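PDB 3TXV: probable tagatose 6-phosphate kinase from Sinorhizobium meliloti, which probably acts in carbohydrate metabolism, perhaps phosphorylating tagatose 6-phosphate, and resembles the GatZ/KbaZ subunits of tagatose-bisphosphate aldolases. Local coordinates for residues Asn55-Asp60 with Thr118-Ala123; Glu108-Ala113 with Ala149-Arg154; Val158-Val163 with Ala217-Arg222. All blocks are in the same frame, centred on the assembly; numbering follows the deposited sequence.

Interaction 1 (Asn55-Asp60 with Thr118-Ala123)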
ATOM      1  N   ASN A  55       0.332 -10.561   5.886  1.00 46.94           N
ATOM      2  CA  ASN A  55       1.777 -10.864   5.839  1.00 47.33           C
ATOM      3  C   ASN A  55       2.697  -9.880   6.555  1.00 47.04           C
ATOM      4  O   ASN A  55       3.611 -10.270   7.271  1.00 47.09           O
ATOM      5  CB  ASN A  55       2.222 -10.907   4.391  1.00 47.61           C
ATOM      6  CG  ASN A  55       1.955 -12.244   3.718  1.00 50.22           C
ATOM      7  OD1 ASN A  55       1.632 -13.269   4.345  1.00 50.06           O
ATOM      8  ND2 ASN A  55       2.113 -12.237   2.404  1.00 54.50           N
ATOM      9  N   GLN A  56       2.452  -8.599   6.320  1.00 47.00           N
ATOM     10  CA  GLN A  56       3.261  -7.525   6.846  1.00 47.32           C
ATOM     11  C   GLN A  56       3.186  -7.509   8.376  1.00 47.81           C
ATOM     12  O   GLN A  56       4.216  -7.395   9.035  1.00 48.13           O
ATOM     13  CB  GLN A  56       2.772  -6.207   6.213  1.00 47.16           C
ATOM     14  CG  GLN A  56       3.566  -4.931   6.493  1.00 47.10           C
ATOM     15  CD  GLN A  56       2.809  -3.673   6.026  1.00 48.19           C
ATOM     16  OE1 GLN A  56       2.974  -2.570   6.583  1.00 47.88           O
ATOM     17  NE2 GLN A  56       1.964  -3.842   5.004  1.00 46.60           N
ATOM     18  N   VAL A  57       1.978  -7.637   8.936  1.00 48.07           N
ATOM     19  CA  VAL A  57       1.778  -7.485  10.375  1.00 48.84           C
ATOM     20  C   VAL A  57       0.694  -8.395  10.927  1.00 49.46           C
ATOM     21  O   VAL A  57      -0.441  -8.353  10.479  1.00 50.03           O
ATOM     22  CB  VAL A  57       1.514  -5.988  10.820  1.00 49.31           C
ATOM     23  CG1 VAL A  57       2.366  -4.983  10.004  1.00 48.76           C
ATOM     24  CG2 VAL A  57       0.008  -5.604  10.833  1.00 48.15           C
ATOM     25  N   ASN A  58       1.051  -9.217  11.909  1.00 49.98           N
ATOM     26  CA  ASN A  58       0.106 -10.139  12.532  1.00 50.53           C
ATOM     27  C   ASN A  58       0.626 -10.556  13.895  1.00 50.59           C
ATOM     28  O   ASN A  58       1.741 -10.198  14.240  1.00 50.86           O
ATOM     29  CB  ASN A  58      -0.149 -11.364  11.638  1.00 50.98           C
ATOM     30  CG  ASN A  58       1.131 -12.067  11.217  1.00 52.68           C
ATOM     31  OD1 ASN A  58       1.915 -12.537  12.052  1.00 55.32           O
ATOM     32  ND2 ASN A  58       1.346 -12.150   9.909  1.00 53.78           N
ATOM     33  N   GLN A  59      -0.165 -11.319  14.651  1.00 50.60           N
ATOM     34  CA  GLN A  59       0.187 -11.705  16.022  1.00 50.64           C
ATOM     35  C   GLN A  59       1.589 -12.250  16.145  1.00 51.09           C
ATOM     36  O   GLN A  59       2.231 -12.039  17.175  1.00 50.92           O
ATOM     37  CB  GLN A  59      -0.797 -12.740  16.591  1.00 50.60           C
ATOM     38  CG  GLN A  59      -0.670 -14.152  15.995  1.00 49.28           C
ATOM     39  CD  GLN A  59      -1.492 -14.309  14.741  1.00 47.56           C
ATOM     40  OE1 GLN A  59      -1.757 -13.321  14.050  1.00 46.55           O
ATOM     41  NE2 GLN A  59      -1.923 -15.547  14.445  1.00 44.62           N
ATOM     42  N   ASP A  60       2.042 -12.949  15.096  1.00 51.85           N
ATOM     43  CA  ASP A  60       3.339 -13.642  15.078  1.00 52.97           C
ATOM     44  C   ASP A  60       4.495 -12.734  14.691  1.00 53.20           C
ATOM     45  O   ASP A  60       5.656 -13.163  14.731  1.00 53.53           O
ATOM     46  CB  ASP A  60       3.323 -14.855  14.140  1.00 53.29           C
ATOM     47  CG  ASP A  60       2.528 -16.036  14.701  1.00 55.41           C
ATOM     48  OD1 ASP A  60       2.052 -16.853  13.864  1.00 57.34           O
ATOM     49  OD2 ASP A  60       2.378 -16.145  15.952  1.00 56.08           O
ATOM     50  N   THR A 118      -8.743 -11.014  15.449  1.00 43.17           N
ATOM     51  CA  THR A 118      -8.976 -10.432  16.800  1.00 42.62           C
ATOM     52  C   THR A 118      -7.945  -9.382  17.172  1.00 41.91           C
ATOM     53  O   THR A 118      -8.312  -8.327  17.693  1.00 41.99           O
ATOM     54  CB  THR A 118      -9.052 -11.473  17.998  1.00 42.19           C
ATOM     55  OG1 THR A 118      -9.489 -12.739  17.524  1.00 40.83           O
ATOM     56  N   ALA A 119      -6.671  -9.699  16.940  1.00 41.31           N
ATOM     57  CA  ALA A 119      -5.573  -8.787  17.254  1.00 41.10           C
ATOM     58  C   ALA A 119      -5.804  -7.455  16.541  1.00 41.13           C
ATOM     59  O   ALA A 119      -5.748  -6.407  17.170  1.00 41.15           O
ATOM     60  CB  ALA A 119      -4.225  -9.384  16.909  1.00 39.98           C
ATOM     61  N   TYR A 120      -6.134  -7.505  15.258  1.00 41.50           N
ATOM     62  CA  TYR A 120      -6.515  -6.296  14.529  1.00 42.57           C
ATOM     63  C   TYR A 120      -7.658  -5.571  15.208  1.00 42.82           C
ATOM     64  O   TYR A 120      -7.541  -4.398  15.588  1.00 42.97           O
ATOM     65  CB  TYR A 120      -6.908  -6.600  13.076  1.00 42.26           C
ATOM     66  CG  TYR A 120      -5.733  -6.689  12.130  1.00 43.22           C
ATOM     67  CD1 TYR A 120      -5.011  -7.883  11.989  1.00 44.49           C
ATOM     68  CD2 TYR A 120      -5.333  -5.591  11.371  1.00 42.40           C
ATOM     69  CE1 TYR A 120      -3.914  -7.975  11.117  1.00 43.63           C
ATOM     70  CE2 TYR A 120      -4.252  -5.679  10.489  1.00 42.65           C
ATOM     71  CZ  TYR A 120      -3.548  -6.876  10.373  1.00 42.81           C
ATOM     72  OH  TYR A 120      -2.502  -6.985   9.501  1.00 40.64           O
ATOM     73  N   ALA A 121      -8.773  -6.273  15.346  1.00 43.23           N
ATOM     74  CA  ALA A 121      -9.962  -5.670  15.879  1.00 43.60           C
ATOM     75  C   ALA A 121      -9.653  -4.999  17.217  1.00 44.26           C
ATOM     76  O   ALA A 121      -9.945  -3.844  17.375  1.00 44.20           O
ATOM     77  CB  ALA A 121     -11.044  -6.700  16.006  1.00 43.41           C
ATOM     78  N   LYS A 122      -9.015  -5.720  18.139  1.00 45.44           N
ATOM     79  CA  LYS A 122      -8.651  -5.213  19.467  1.00 46.88           C
ATOM     80  C   LYS A 122      -7.543  -4.113  19.417  1.00 47.83           C
ATOM     81  O   LYS A 122      -7.066  -3.632  20.469  1.00 48.20           O
ATOM     82  CB  LYS A 122      -8.154  -6.380  20.364  1.00 47.16           C
ATOM     83  CG  LYS A 122      -9.181  -7.458  20.745  1.00 47.33           C
ATOM     84  N   ALA A 123      -7.106  -3.752  18.208  1.00 47.90           N
ATOM     85  CA  ALA A 123      -6.014  -2.797  18.044  1.00 47.26           C
ATOM     86  C   ALA A 123      -6.503  -1.535  17.365  1.00 47.03           C
ATOM     87  O   ALA A 123      -5.714  -0.647  17.065  1.00 47.50           O
ATOM     88  CB  ALA A 123      -4.875  -3.411  17.271  1.00 47.05           C
TER
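The hydroxyl of Tyr120 donates a hydrogen bond to the backbone carbonyl of Val57, OH to O 2.7 Å. It joins two parts of a TIM barrel: the loop that leaves strand 48-53 and the last turn of helix 106-121, which follows the next strand of the barrel. The hydroxyl comes to the carbonyl at a C=O...donor angle of 151°, tilted 17° from the carbonyl plane. With CG anti to the carbonyl carbon (chi1 -84°), the phenol of Tyr120 leads off toward the loop and its end comes nearer than its CB. The Val57 side chain crosses it at about a right angle. Through CG2 it packs against the phenol end, 3.8 Å from Tyr120 CZ, so the same end of the ring has both a polar and an apolar neighbour, and both touching residues are buried. Farther back, Tyr120 rests on Pro68 at the start of helix 68-81 and meets Phe125 edge-to-face. The Gln59 side chain touches Lys112, Ala115 and Met116 of helix 106-121. The loop is also braced from within: Asn58 ND2 bonds to Cys54 O, while Asn58 OD1 accepts a weak bond from Asp60 N at 3.1 Å.

Interaction 2 (Glu108-Ala113 with Ala149-Arg154)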
ATOM      1  N   GLU A 108      -5.969 -25.298  10.487  1.00 44.48           N
ATOM      2  CA  GLU A 108      -4.923 -24.633  11.256  1.00 44.08           C
ATOM      3  C   GLU A 108      -4.672 -23.256  10.653  1.00 44.09           C
ATOM      4  O   GLU A 108      -4.521 -22.262  11.375  1.00 44.32           O
ATOM      5  CB  GLU A 108      -3.640 -25.475  11.241  1.00 44.13           C
ATOM      6  CG  GLU A 108      -2.473 -24.881  12.023  1.00 44.89           C
ATOM      7  CD  GLU A 108      -1.149 -25.644  11.822  1.00 46.32           C
ATOM      8  OE1 GLU A 108      -1.146 -26.659  11.067  1.00 46.44           O
ATOM      9  OE2 GLU A 108      -0.122 -25.216  12.424  1.00 43.82           O
ATOM     10  N   ALA A 109      -4.645 -23.196   9.321  1.00 43.81           N
ATOM     11  CA  ALA A 109      -4.475 -21.939   8.604  1.00 43.10           C
ATOM     12  C   ALA A 109      -5.564 -20.947   9.014  1.00 42.81           C
ATOM     13  O   ALA A 109      -5.265 -19.814   9.384  1.00 42.56           O
ATOM     14  CB  ALA A 109      -4.479 -22.180   7.094  1.00 42.98           C
HETATM   15  N   MSE A 110      -6.819 -21.395   8.973  1.00 42.55           N
HETATM   16  CA  MSE A 110      -7.942 -20.584   9.423  1.00 42.49           C
HETATM   17  C   MSE A 110      -7.908 -20.277  10.914  1.00 42.23           C
HETATM   18  O   MSE A 110      -8.461 -19.269  11.317  1.00 42.57           O
HETATM   19  CB  MSE A 110      -9.279 -21.224   9.061  1.00 42.28           C
HETATM   20  CG  MSE A 110      -9.704 -21.009   7.646  1.00 42.65           C
HETATM   21 SE   MSE A 110      -9.928 -19.137   7.141  0.80 44.07          SE
HETATM   22  CE  MSE A 110     -11.652 -18.798   7.988  1.00 40.28           C
ATOM     23  N   ALA A 111      -7.275 -21.125  11.727  1.00 41.98           N
ATOM     24  CA  ALA A 111      -7.169 -20.867  13.185  1.00 41.95           C
ATOM     25  C   ALA A 111      -6.416 -19.586  13.445  1.00 41.88           C
ATOM     26  O   ALA A 111      -6.780 -18.800  14.320  1.00 41.64           O
ATOM     27  CB  ALA A 111      -6.504 -22.014  13.929  1.00 41.05           C
ATOM     28  N   LYS A 112      -5.365 -19.395  12.655  1.00 42.18           N
ATOM     29  CA  LYS A 112      -4.451 -18.269  12.798  1.00 41.67           C
ATOM     30  C   LYS A 112      -5.057 -17.050  12.135  1.00 41.64           C
ATOM     31  O   LYS A 112      -4.882 -15.934  12.597  1.00 42.37           O
ATOM     32  CB  LYS A 112      -3.090 -18.603  12.181  1.00 41.47           C
ATOM     33  CG  LYS A 112      -2.557 -19.985  12.528  1.00 40.75           C
ATOM     34  CD  LYS A 112      -1.102 -19.947  13.040  1.00 41.63           C
ATOM     35  CE  LYS A 112      -0.962 -19.089  14.303  1.00 41.02           C
ATOM     36  NZ  LYS A 112       0.286 -19.360  15.025  1.00 38.63           N
ATOM     37  N   ALA A 113      -5.786 -17.257  11.055  1.00 41.70           N
ATOM     38  CA  ALA A 113      -6.557 -16.178  10.498  1.00 42.40           C
ATOM     39  C   ALA A 113      -7.410 -15.617  11.642  1.00 42.92           C
ATOM     40  O   ALA A 113      -7.554 -14.409  11.780  1.00 43.33           O
ATOM     41  CB  ALA A 113      -7.427 -16.679   9.357  1.00 42.16           C
ATOM     42  N   ALA A 149     -16.422 -17.960   0.838  1.00 39.79           N
ATOM     43  CA  ALA A 149     -17.322 -17.061   1.543  1.00 38.70           C
ATOM     44  C   ALA A 149     -17.598 -17.526   2.977  1.00 38.59           C
ATOM     45  O   ALA A 149     -17.632 -16.723   3.911  1.00 38.51           O
ATOM     46  CB  ALA A 149     -18.594 -16.845   0.755  1.00 37.91           C
ATOM     47  N   ALA A 150     -17.792 -18.822   3.157  1.00 38.18           N
ATOM     48  CA  ALA A 150     -17.982 -19.356   4.486  1.00 38.61           C
ATOM     49  C   ALA A 150     -16.794 -19.033   5.426  1.00 39.30           C
ATOM     50  O   ALA A 150     -16.973 -18.869   6.637  1.00 39.21           O
ATOM     51  CB  ALA A 150     -18.227 -20.847   4.424  1.00 38.11           C
ATOM     52  N   ARG A 151     -15.590 -18.945   4.862  1.00 39.53           N
ATOM     53  CA  ARG A 151     -14.418 -18.585   5.630  1.00 39.55           C
ATOM     54  C   ARG A 151     -14.379 -17.079   5.863  1.00 39.87           C
ATOM     55  O   ARG A 151     -13.941 -16.616   6.922  1.00 40.69           O
ATOM     56  CB  ARG A 151     -13.148 -19.027   4.912  1.00 39.75           C
ATOM     57  CG  ARG A 151     -13.096 -20.483   4.577  1.00 39.24           C
ATOM     58  CD  ARG A 151     -11.700 -20.931   4.235  1.00 40.21           C
ATOM     59  NE  ARG A 151     -11.742 -22.368   3.997  1.00 43.71           N
ATOM     60  CZ  ARG A 151     -10.708 -23.146   3.685  1.00 43.20           C
ATOM     61  NH1 ARG A 151      -9.498 -22.631   3.564  1.00 41.52           N
ATOM     62  NH2 ARG A 151     -10.901 -24.458   3.508  1.00 43.00           N
ATOM     63  N   ALA A 152     -14.845 -16.308   4.892  1.00 39.62           N
ATOM     64  CA  ALA A 152     -14.860 -14.858   5.050  1.00 39.81           C
ATOM     65  C   ALA A 152     -15.768 -14.544   6.212  1.00 39.90           C
ATOM     66  O   ALA A 152     -15.414 -13.767   7.090  1.00 39.73           O
ATOM     67  CB  ALA A 152     -15.353 -14.167   3.768  1.00 39.50           C
ATOM     68  N   ALA A 153     -16.924 -15.203   6.212  1.00 40.56           N
ATOM     69  CA  ALA A 153     -17.927 -15.072   7.268  1.00 41.33           C
ATOM     70  C   ALA A 153     -17.445 -15.491   8.658  1.00 41.44           C
ATOM     71  O   ALA A 153     -17.795 -14.841   9.647  1.00 41.43           O
ATOM     72  CB  ALA A 153     -19.174 -15.839   6.917  1.00 41.60           C
ATOM     73  N   ARG A 154     -16.658 -16.554   8.751  1.00 41.22           N
ATOM     74  CA  ARG A 154     -16.169 -16.897  10.045  1.00 41.75           C
ATOM     75  C   ARG A 154     -15.371 -15.730  10.576  1.00 41.60           C
ATOM     76  O   ARG A 154     -15.539 -15.351  11.732  1.00 41.35           O
ATOM     77  CB  ARG A 154     -15.369 -18.207  10.126  1.00 41.79           C
ATOM     78  CG  ARG A 154     -15.160 -18.544  11.605  1.00 44.97           C
ATOM     79  CD  ARG A 154     -14.469 -19.816  11.907  1.00 51.70           C
ATOM     80  NE  ARG A 154     -15.409 -20.899  12.239  1.00 56.34           N
ATOM     81  CZ  ARG A 154     -15.047 -22.098  12.702  1.00 56.43           C
ATOM     82  NH1 ARG A 154     -13.759 -22.385  12.933  1.00 57.57           N
ATOM     83  NH2 ARG A 154     -15.974 -23.005  12.948  1.00 54.71           N
TER
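The guanidinium of Arg151 meets selenomethionine Met110 obliquely through Met110 CG, and the weight of the contact falls on the aliphatic part of the arginine. The two side chains run slantwise past each other, Met110 SE lying 3.8 Å from Arg151 CD and 3.9 Å from Arg151 CB. Beyond the selenium, Met110 CE reaches the root of the arginine, near Arg151 CB and the backbone Arg151 O. Bends at chi2 (-60°) and chi3 (-77°) fold the methyl round to that position, whereas Arg151 is extended from CG to NE and offers a straight hydrocarbon flank. The pair joins helices 106-121 and 145-161, successive outer helices of the TIM barrel, which follow strands 89-96 and 127-130. Of the CA atoms in the two segments, those of Met110 and Arg151 are nearest, 7.8 Å apart. Met110 is buried and also packs on Leu155 and Pro98. The polar ends of Arg151 and Arg154 have acidic partners: Arg151 NH2 forms a salt bridge with Glu139, and Arg154 NH1 one with Glu114 of helix 106-121, a second tie between the helices. Arg154 adds a looser apolar touch at the exposed margin, its CB 4.3 Å from Met110 CE.

Interaction 3 (Val158-Val163 with Ala217-Arg222)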
ATOM      1  N   VAL A 158     -15.782 -13.413  14.077  1.00 48.22           N
ATOM      2  CA  VAL A 158     -14.800 -13.462  15.146  1.00 48.35           C
ATOM      3  C   VAL A 158     -14.451 -12.025  15.380  1.00 49.47           C
ATOM      4  O   VAL A 158     -14.148 -11.621  16.508  1.00 50.17           O
ATOM      5  CB  VAL A 158     -13.578 -14.292  14.767  1.00 47.83           C
ATOM      6  CG1 VAL A 158     -12.495 -14.188  15.826  1.00 47.78           C
ATOM      7  CG2 VAL A 158     -13.983 -15.758  14.579  1.00 47.00           C
ATOM      8  N   ALA A 159     -14.546 -11.243  14.304  1.00 50.61           N
ATOM      9  CA  ALA A 159     -14.231  -9.819  14.344  1.00 51.26           C
ATOM     10  C   ALA A 159     -15.188  -9.160  15.295  1.00 51.45           C
ATOM     11  O   ALA A 159     -14.757  -8.572  16.286  1.00 51.14           O
ATOM     12  CB  ALA A 159     -14.329  -9.195  12.973  1.00 51.02           C
ATOM     13  N   GLU A 160     -16.479  -9.307  14.996  1.00 52.11           N
ATOM     14  CA  GLU A 160     -17.565  -8.757  15.818  1.00 53.06           C
ATOM     15  C   GLU A 160     -17.459  -9.158  17.282  1.00 53.46           C
ATOM     16  O   GLU A 160     -17.637  -8.322  18.157  1.00 53.97           O
ATOM     17  CB  GLU A 160     -18.942  -9.184  15.297  1.00 52.52           C
ATOM     18  CG  GLU A 160     -19.341  -8.579  13.978  1.00 53.84           C
ATOM     19  CD  GLU A 160     -19.398  -7.067  14.002  1.00 55.22           C
ATOM     20  OE1 GLU A 160     -20.218  -6.537  14.784  1.00 56.57           O
ATOM     21  OE2 GLU A 160     -18.649  -6.412  13.228  1.00 54.12           O
ATOM     22  N   ASP A 161     -17.173 -10.425  17.559  1.00 53.86           N
ATOM     23  CA  ASP A 161     -17.141 -10.865  18.945  1.00 54.58           C
ATOM     24  C   ASP A 161     -16.108 -10.074  19.729  1.00 54.85           C
ATOM     25  O   ASP A 161     -16.316  -9.707  20.878  1.00 55.05           O
ATOM     26  CB  ASP A 161     -16.866 -12.359  19.057  1.00 54.64           C
ATOM     27  CG  ASP A 161     -17.344 -12.926  20.376  1.00 55.98           C
ATOM     28  OD1 ASP A 161     -18.585 -13.051  20.539  1.00 57.95           O
ATOM     29  OD2 ASP A 161     -16.493 -13.227  21.255  1.00 55.17           O
ATOM     30  N   ALA A 162     -14.996  -9.790  19.079  1.00 55.59           N
ATOM     31  CA  ALA A 162     -13.908  -9.097  19.704  1.00 56.17           C
ATOM     32  C   ALA A 162     -14.175  -7.604  19.826  1.00 56.93           C
ATOM     33  O   ALA A 162     -13.298  -6.884  20.314  1.00 57.37           O
ATOM     34  CB  ALA A 162     -12.649  -9.337  18.892  1.00 56.52           C
ATOM     35  N   VAL A 163     -15.368  -7.152  19.389  1.00 57.33           N
ATOM     36  CA  VAL A 163     -15.742  -5.723  19.256  1.00 57.68           C
ATOM     37  C   VAL A 163     -17.218  -5.543  18.803  1.00 58.60           C
ATOM     38  O   VAL A 163     -18.120  -5.097  19.552  1.00 58.87           O
ATOM     39  CB  VAL A 163     -14.833  -4.983  18.222  1.00 57.33           C
ATOM     40  N   ALA A 217     -24.827 -11.354  10.116  1.00 53.11           N
ATOM     41  CA  ALA A 217     -25.569 -10.541   9.180  1.00 52.61           C
ATOM     42  C   ALA A 217     -25.354  -9.107   9.524  1.00 52.56           C
ATOM     43  O   ALA A 217     -25.409  -8.272   8.655  1.00 52.33           O
ATOM     44  CB  ALA A 217     -26.995 -10.847   9.252  1.00 52.40           C
ATOM     45  N   GLY A 218     -25.271  -8.806  10.801  1.00 52.13           N
ATOM     46  CA  GLY A 218     -24.950  -7.477  11.243  1.00 51.21           C
ATOM     47  C   GLY A 218     -23.626  -6.974  10.723  1.00 50.95           C
ATOM     48  O   GLY A 218     -23.575  -5.838  10.365  1.00 51.52           O
ATOM     49  N   ALA A 219     -22.572  -7.770  10.647  1.00 50.20           N
ATOM     50  CA  ALA A 219     -21.349  -7.299  10.030  1.00 49.21           C
ATOM     51  C   ALA A 219     -21.547  -7.081   8.534  1.00 48.61           C
ATOM     52  O   ALA A 219     -21.047  -6.098   7.987  1.00 48.61           O
ATOM     53  CB  ALA A 219     -20.197  -8.250  10.303  1.00 49.15           C
ATOM     54  N   PHE A 220     -22.297  -7.961   7.877  1.00 47.64           N
ATOM     55  CA  PHE A 220     -22.455  -7.842   6.432  1.00 47.42           C
ATOM     56  C   PHE A 220     -23.041  -6.520   5.992  1.00 47.00           C
ATOM     57  O   PHE A 220     -22.816  -6.100   4.865  1.00 47.37           O
ATOM     58  CB  PHE A 220     -23.292  -8.967   5.836  1.00 47.74           C
ATOM     59  CG  PHE A 220     -23.420  -8.884   4.344  1.00 49.01           C
ATOM     60  CD1 PHE A 220     -22.431  -9.411   3.517  1.00 50.78           C
ATOM     61  CD2 PHE A 220     -24.515  -8.252   3.757  1.00 50.91           C
ATOM     62  CE1 PHE A 220     -22.536  -9.330   2.104  1.00 51.49           C
ATOM     63  CE2 PHE A 220     -24.629  -8.150   2.342  1.00 52.82           C
ATOM     64  CZ  PHE A 220     -23.633  -8.694   1.520  1.00 52.30           C
ATOM     65  N   SER A 221     -23.817  -5.878   6.861  1.00 46.43           N
ATOM     66  CA  SER A 221     -24.392  -4.579   6.534  1.00 45.82           C
ATOM     67  C   SER A 221     -23.300  -3.505   6.491  1.00 45.55           C
ATOM     68  O   SER A 221     -23.462  -2.478   5.815  1.00 45.95           O
ATOM     69  CB  SER A 221     -25.495  -4.193   7.528  1.00 45.80           C
ATOM     70  OG  SER A 221     -25.024  -4.195   8.867  1.00 45.52           O
ATOM     71  N   ARG A 222     -22.204  -3.758   7.209  1.00 44.57           N
ATOM     72  CA  ARG A 222     -21.053  -2.875   7.251  1.00 43.86           C
ATOM     73  C   ARG A 222     -19.991  -3.299   6.247  1.00 43.15           C
ATOM     74  O   ARG A 222     -18.825  -2.880   6.357  1.00 42.94           O
ATOM     75  CB  ARG A 222     -20.446  -2.857   8.652  1.00 44.37           C
ATOM     76  CG  ARG A 222     -21.267  -2.100   9.682  1.00 46.54           C
ATOM     77  CD  ARG A 222     -20.567  -2.013  11.019  1.00 50.12           C
ATOM     78  NE  ARG A 222     -20.411  -3.328  11.648  1.00 54.17           N
ATOM     79  CZ  ARG A 222     -21.354  -3.924  12.383  1.00 56.94           C
ATOM     80  NH1 ARG A 222     -22.534  -3.323  12.599  1.00 58.63           N
ATOM     81  NH2 ARG A 222     -21.126  -5.124  12.905  1.00 55.77           N
TER
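Glu160 of segment 158-163 reaches toward the short, weakly bonded helix 217-220, its CB pointing to that segment. CG stands anti to the carbonyl carbon (chi1 -69°) and lies 3.8 Å from Ala219 CB, giving the acid an apolar footing. A bend at chi2 (-60°) then turns the carboxylate toward Arg222, which comes from the opposite direction. At the tip, OE1 forms a salt bridge with Arg222 NH2, although the position of that nitrogen is not secure in the model. OE2 accepts a hydrogen bond from Tyr173 OH. As modelled, OE2 also lies at the guanidinium edge and the two planes are 31° apart, but the clash at NH2 makes this detail doubtful. One guanidinium face has Gly218 O above it, 3.3 Å from the plane and offset toward the rim. That same carbonyl accepts a hydrogen bond from Ser221 OG at 2.7 Å. In the TIM barrel the contact lies where chain enters two neighbouring strands: Arg222 immediately precedes strand 223-227 and shares backbone hydrogen bonds with Tyr173 of strand 172-176. Tyr173 thus joins both sides, through its hydroxyl to Glu160 and its backbone to Arg222. If the guanidinium lies about where it is modelled, it and the Tyr173 hydroxyl would together favour the ionised form of Glu160.

Helix 106-121 serves interactions 1 and 2, and helix 145-161 serves interactions 2 and 3, so the contacts follow one another round the outside of the barrel; the centre of interaction 2 is about 14 Å from the centre of each of the others. Interactions 1 and 2 are interleaved along the chain and touch through a long, weak ion pair, Asp60 OD1 to Lys112 NZ at 3.3 Å. Interactions 1 and 3, with centres about 17 Å apart, pack directly, Thr118 OG1 lying 3.7 Å from Val158 CG1. His95, Glu178 and His265 face one vacant point and might form a metal site; none belongs to these contacts.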